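Putative sulfurtransferase dsrE (Allochromatium vinosum, PDB 2HY5) is of uncertain physiological function but probably acts as a sulfurtransferase or sulfur carrier, possibly in the oxidation of intracellular sulfur. Local coordinates at residues A[80-84]-A[85-89]; A[110-113]-A[114-117]. All blocks are in the same frame, centred on the assembly; numbering follows the deposited sequence.

Contact 1 (A[80-84]-A[85-89])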
ATOM      1  N   ALA A  80     -14.879  -3.643  14.114  1.00 12.34           N
ATOM      2  CA  ALA A  80     -14.637  -2.220  13.881  1.00 12.41           C
ATOM      3  C   ALA A  80     -14.181  -1.974  12.449  1.00 11.64           C
ATOM      4  O   ALA A  80     -14.716  -1.108  11.750  1.00 11.01           O
ATOM      5  CB  ALA A  80     -13.588  -1.704  14.859  1.00 13.72           C
ATOM      6  N   ALA A  81     -13.188  -2.743  12.017  1.00  8.68           N
ATOM      7  CA  ALA A  81     -12.664  -2.624  10.665  1.00  8.26           C
ATOM      8  C   ALA A  81     -13.717  -3.056   9.640  1.00  9.21           C
ATOM      9  O   ALA A  81     -13.787  -2.508   8.543  1.00  8.19           O
ATOM     10  CB  ALA A  81     -11.400  -3.473  10.522  1.00  8.21           C
ATOM     11  N   ALA A  82     -14.541  -4.035  10.003  1.00  7.36           N
ATOM     12  CA  ALA A  82     -15.590  -4.514   9.104  1.00  8.38           C
ATOM     13  C   ALA A  82     -16.690  -3.466   8.900  1.00  8.93           C
ATOM     14  O   ALA A  82     -17.195  -3.293   7.792  1.00  8.59           O
ATOM     15  CB  ALA A  82     -16.197  -5.804   9.647  1.00 11.14           C
ATOM     16  N   GLN A  83     -17.059  -2.767   9.971  1.00 11.72           N
ATOM     17  CA  GLN A  83     -18.096  -1.744   9.886  1.00 12.61           C
ATOM     18  C   GLN A  83     -17.652  -0.588   9.007  1.00 13.29           C
ATOM     19  O   GLN A  83     -18.442  -0.006   8.274  1.00 14.34           O
ATOM     20  CB  GLN A  83     -18.443  -1.226  11.281  1.00 17.02           C
ATOM     21  CG  GLN A  83     -19.184  -2.236  12.133  1.00 19.13           C
ATOM     22  CD  GLN A  83     -19.412  -1.752  13.548  1.00 21.45           C
ATOM     23  OE1 GLN A  83     -20.152  -2.369  14.316  1.00 24.95           O
ATOM     24  NE2 GLN A  83     -18.770  -0.647  13.906  1.00 21.74           N
ATOM     25  N   ARG A  84     -16.371  -0.264   9.083  1.00 11.10           N
ATOM     26  CA  ARG A  84     -15.822   0.827   8.301  1.00 13.77           C
ATOM     27  C   ARG A  84     -15.778   0.471   6.817  1.00 11.78           C
ATOM     28  O   ARG A  84     -15.988   1.325   5.956  1.00 12.60           O
ATOM     29  CB  ARG A  84     -14.408   1.133   8.795  1.00 26.14           C
ATOM     30  CG  ARG A  84     -13.954   2.569   8.634  1.00 33.33           C
ATOM     31  CD  ARG A  84     -12.582   2.730   9.268  1.00 36.97           C
ATOM     32  NE  ARG A  84     -12.520   2.049  10.560  1.00 42.72           N
ATOM     33  CZ  ARG A  84     -12.564   2.656  11.742  1.00 44.58           C
ATOM     34  NH1 ARG A  84     -12.668   3.976  11.814  1.00 45.63           N
ATOM     35  NH2 ARG A  84     -12.513   1.938  12.855  1.00 47.00           N
ATOM     36  N   ARG A  85     -15.544  -0.803   6.524  1.00  9.27           N
ATOM     37  CA  ARG A  85     -15.401  -1.250   5.146  1.00  8.22           C
ATOM     38  C   ARG A  85     -16.570  -1.950   4.462  1.00  9.20           C
ATOM     39  O   ARG A  85     -16.544  -2.149   3.245  1.00  8.23           O
ATOM     40  CB  ARG A  85     -14.142  -2.105   5.058  1.00  9.00           C
ATOM     41  CG  ARG A  85     -12.899  -1.336   5.504  1.00  8.93           C
ATOM     42  CD  ARG A  85     -11.679  -2.224   5.565  1.00  7.78           C
ATOM     43  NE  ARG A  85     -10.449  -1.477   5.828  1.00  7.89           N
ATOM     44  CZ  ARG A  85     -10.120  -0.931   6.996  1.00  7.54           C
ATOM     45  NH1 ARG A  85     -10.927  -1.034   8.039  1.00  8.89           N
ATOM     46  NH2 ARG A  85      -8.953  -0.305   7.125  1.00  8.66           N
ATOM     47  N   GLY A  86     -17.586  -2.332   5.223  1.00  9.47           N
ATOM     48  CA  GLY A  86     -18.730  -2.972   4.605  1.00 10.38           C
ATOM     49  C   GLY A  86     -18.822  -4.484   4.666  1.00  9.12           C
ATOM     50  O   GLY A  86     -19.371  -5.091   3.751  1.00 10.36           O
ATOM     51  N   ILE A  87     -18.276  -5.101   5.708  1.00  7.04           N
ATOM     52  CA  ILE A  87     -18.384  -6.552   5.857  1.00  7.23           C
ATOM     53  C   ILE A  87     -19.497  -6.701   6.884  1.00  8.27           C
ATOM     54  O   ILE A  87     -19.386  -6.207   8.010  1.00  9.01           O
ATOM     55  CB  ILE A  87     -17.076  -7.189   6.378  1.00 11.30           C
ATOM     56  CG1 ILE A  87     -15.981  -7.071   5.313  1.00 11.85           C
ATOM     57  CG2 ILE A  87     -17.312  -8.661   6.714  1.00 14.61           C
ATOM     58  CD1 ILE A  87     -16.273  -7.824   4.017  1.00 13.34           C
ATOM     59  N   VAL A  88     -20.569  -7.378   6.488  1.00  6.03           N
ATOM     60  CA  VAL A  88     -21.741  -7.516   7.340  1.00  6.71           C
ATOM     61  C   VAL A  88     -22.310  -8.924   7.471  1.00  7.34           C
ATOM     62  O   VAL A  88     -22.478  -9.625   6.475  1.00  6.45           O
ATOM     63  CB  VAL A  88     -22.877  -6.603   6.798  1.00 12.79           C
ATOM     64  CG1 VAL A  88     -24.097  -6.686   7.693  1.00 15.90           C
ATOM     65  CG2 VAL A  88     -22.382  -5.168   6.670  1.00 13.84           C
ATOM     66  N   ASP A  89     -22.599  -9.334   8.705  1.00  9.23           N
ATOM     67  CA  ASP A  89     -23.224 -10.630   8.943  1.00 12.58           C
ATOM     68  C   ASP A  89     -24.643 -10.322   9.416  1.00 13.59           C
ATOM     69  O   ASP A  89     -25.025  -9.158   9.493  1.00 13.44           O
ATOM     70  CB  ASP A  89     -22.473 -11.449  10.003  1.00 15.16           C
ATOM     71  CG  ASP A  89     -22.526 -10.823  11.389  1.00 18.86           C
ATOM     72  OD1 ASP A  89     -22.131 -11.505  12.357  1.00 20.16           O
ATOM     73  OD2 ASP A  89     -22.947  -9.658  11.519  1.00 21.25           O
TER

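Contact 2 (A[110-113]-A[114-117])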
ATOM      1  N   SER A 110     -15.923 -10.528  15.082  1.00 11.60           N
ATOM      2  CA  SER A 110     -15.774 -10.393  16.520  1.00 13.52           C
ATOM      3  C   SER A 110     -14.888  -9.215  16.900  1.00 12.67           C
ATOM      4  O   SER A 110     -14.399  -8.487  16.036  1.00 12.63           O
ATOM      5  CB  SER A 110     -15.206 -11.682  17.108  1.00 16.77           C
ATOM      6  OG  SER A 110     -15.352 -11.681  18.514  1.00 23.97           O
ATOM      7  N   GLY A 111     -14.685  -9.040  18.202  1.00 12.71           N
ATOM      8  CA  GLY A 111     -13.875  -7.940  18.695  1.00 11.10           C
ATOM      9  C   GLY A 111     -12.376  -8.066  18.503  1.00 11.89           C
ATOM     10  O   GLY A 111     -11.830  -9.161  18.350  1.00  9.40           O
ATOM     11  N   LEU A 112     -11.709  -6.916  18.526  1.00 10.13           N
ATOM     12  CA  LEU A 112     -10.269  -6.847  18.356  1.00  9.55           C
ATOM     13  C   LEU A 112      -9.580  -7.599  19.493  1.00  9.22           C
ATOM     14  O   LEU A 112      -8.434  -8.038  19.361  1.00  9.69           O
ATOM     15  CB  LEU A 112      -9.834  -5.376  18.337  1.00 15.15           C
ATOM     16  CG  LEU A 112      -8.478  -5.000  17.740  1.00 16.47           C
ATOM     17  CD1 LEU A 112      -8.315  -5.630  16.367  1.00 16.73           C
ATOM     18  CD2 LEU A 112      -8.382  -3.474  17.643  1.00 16.70           C
ATOM     19  N   GLY A 113     -10.282  -7.747  20.613  1.00  8.99           N
ATOM     20  CA  GLY A 113      -9.720  -8.469  21.740  1.00  8.37           C
ATOM     21  C   GLY A 113      -9.376  -9.914  21.401  1.00  9.35           C
ATOM     22  O   GLY A 113      -8.548 -10.536  22.072  1.00  9.93           O
ATOM     23  N   GLN A 114     -10.011 -10.456  20.364  1.00  7.08           N
ATOM     24  CA  GLN A 114      -9.743 -11.829  19.944  1.00  6.23           C
ATOM     25  C   GLN A 114      -8.340 -11.932  19.351  1.00  6.69           C
ATOM     26  O   GLN A 114      -7.731 -13.001  19.352  1.00  7.05           O
ATOM     27  CB  GLN A 114     -10.778 -12.293  18.910  1.00  8.40           C
ATOM     28  CG  GLN A 114     -12.213 -12.337  19.424  1.00  9.27           C
ATOM     29  CD  GLN A 114     -12.385 -13.295  20.589  1.00 12.70           C
ATOM     30  OE1 GLN A 114     -12.290 -14.516  20.428  1.00 13.04           O
ATOM     31  NE2 GLN A 114     -12.633 -12.746  21.772  1.00 12.49           N
ATOM     32  N   LEU A 115      -7.828 -10.816  18.841  1.00  9.30           N
ATOM     33  CA  LEU A 115      -6.485 -10.794  18.268  1.00  8.82           C
ATOM     34  C   LEU A 115      -5.468 -10.820  19.405  1.00 10.31           C
ATOM     35  O   LEU A 115      -4.545 -11.634  19.418  1.00  8.97           O
ATOM     36  CB  LEU A 115      -6.272  -9.530  17.428  1.00  9.66           C
ATOM     37  CG  LEU A 115      -4.826  -9.287  16.972  1.00  9.32           C
ATOM     38  CD1 LEU A 115      -4.376 -10.414  16.059  1.00  8.60           C
ATOM     39  CD2 LEU A 115      -4.730  -7.944  16.258  1.00 10.39           C
ATOM     40  N   VAL A 116      -5.642  -9.916  20.363  1.00  7.96           N
ATOM     41  CA  VAL A 116      -4.738  -9.849  21.502  1.00  7.97           C
ATOM     42  C   VAL A 116      -4.787 -11.173  22.254  1.00  9.23           C
ATOM     43  O   VAL A 116      -3.758 -11.700  22.679  1.00  8.98           O
ATOM     44  CB  VAL A 116      -5.135  -8.701  22.450  1.00 10.32           C
ATOM     45  CG1 VAL A 116      -4.204  -8.671  23.652  1.00 10.78           C
ATOM     46  CG2 VAL A 116      -5.078  -7.373  21.696  1.00 10.82           C
ATOM     47  N   GLU A 117      -5.989 -11.714  22.398  1.00  9.04           N
ATOM     48  CA  GLU A 117      -6.186 -12.978  23.085  1.00 11.61           C
ATOM     49  C   GLU A 117      -5.353 -14.079  22.425  1.00 10.29           C
ATOM     50  O   GLU A 117      -4.712 -14.879  23.111  1.00 11.33           O
ATOM     51  CB  GLU A 117      -7.670 -13.350  23.054  1.00 40.43           C
ATOM     52  CG  GLU A 117      -8.177 -13.939  24.352  1.00 49.90           C
ATOM     53  CD  GLU A 117      -7.623 -15.316  24.618  1.00 52.55           C
ATOM     54  OE1 GLU A 117      -7.255 -15.594  25.779  1.00 56.19           O
ATOM     55  OE2 GLU A 117      -7.567 -16.124  23.669  1.00 56.99           O
TER

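Contact 1 (A[80-84]-A[85-89])
Arg85 starts with CG beside its own backbone N (chi1 -58°) and then runs extended from CG to NE, laying its aliphatic stem alongside Ala81 O and turning the guanidinium back along the helix. NH1 donates to Ala81 O at 3.3 Å, with the oxygen in the guanidinium plane and a fairly straight N-H (160°). The backbone N of Arg85 reaches the same oxygen from the opposite face of the carbonyl plane, so two donors grip it. Ala81 suits this place because its small CB lets NH1 of Arg85 pass at 3.5 Å. Helix 79-85, which directly follows Cys78, the probable persulfide-bearing cysteine, ends here in a turn with the main marks of a Schellman motif: Gly86 takes positive phi, and Ile87 N bonds to Ala82 O at 3.0 Å. Gly86 N also goes to Ala82 O, at 2.8 Å, rather than to Gln83 O as in the classical form. At its backbone angles, a side chain on Gly86 would jam against the preceding carbonyl oxygen. The apolar part of the motif is Ala82 CB against Ile87 CB, 3.7 Å apart. At the side chain's far end, Arg85 NE forms a salt bridge with Asp42, and NH2 pairs with Glu24 of the dsrF chain and Gln13 of the second DsrE copy. A leucine in place of Arg85 would probably leave both carboxylates without this cationic mate and Ala81 O without its side-chain donor. Arg84 NE lies 4.3 Å from Arg85 NH1; both arginines face Glu24 of dsrF, Arg84 only through a long, weak ion pair.

Contact 2 (A[110-113]-A[114-117])
The first turn of helix 113-121, entered from strand 108-110, outermost within this chain, is built where Gly111 and Leu112 offer their carbonyls to Gln114 and Leu115. Gln114 N donates to Gly111 O at 3.0 Å and Leu115 N to Leu112 O at 2.9 Å. Both bonds span three residues, and both donors stand above the carbonyl plane, as expected of so tight a winding. With the next carbonyl, that of Gly113, the spacing widens to that of an alpha helix: Glu117 N meets Gly113 O at 2.8 Å. Glu117 CB also packs closely on this oxygen, 3.1 Å away.

On one side of the turn, Ser110 OG rests against Gln114 CG at 3.3 Å, a polar atom beside a methylene. Ser110 places OG there by setting it opposite its backbone N (chi1 -166°), and a side chain as short as serine's can lie against the methylene without pushing Gln114 aside. The chain of Gln114 is bent at chi2 (-61°), which turns its amide away from the line of CB and CG; Arg108 NH2 reaches OE1 there, so a long, flexible amide is well suited to linking the helix start with the strand it has left.

Leucines line another side. Leu112 CD1 and Leu115 CD2 meet only loosely, methyl to methyl at 4.3 Å, but both also pack on Phe38 of strand 33-39. Leu112 further touches Cys78, the probable active-site cysteine, and Val28 of the dsrF chain, while Leu115 lies on Phe134 of dsrF; branched apolar chains serve this buried position between sheet and partner subunit. The tight first turn starts helix 113-121, which connects the parallel strands 108-110 and 124-128 as the helix of a beta-alpha-beta crossover.

From the N terminus, the chain passes through strand 75-78 to Cys78 and into helix 79-85, whose end is closed by contact 1. It then continues through helix 90-96 and a long loop to strand 108-110, which pairs with strand 75-78 through backbone bonds from Ser110 to Val77 and to Val79 just past the strand. Contact 2 follows, turning the chain into helix 113-121, which leads to strand 124-128, outermost on the other side within this chain. The two local turns lie in series, neither nested nor crossed. The centres of contacts 1 and 2 are about 15 Å apart. Ala81 and Leu112 both come near Cys78, and both contacts adjoin dsrF.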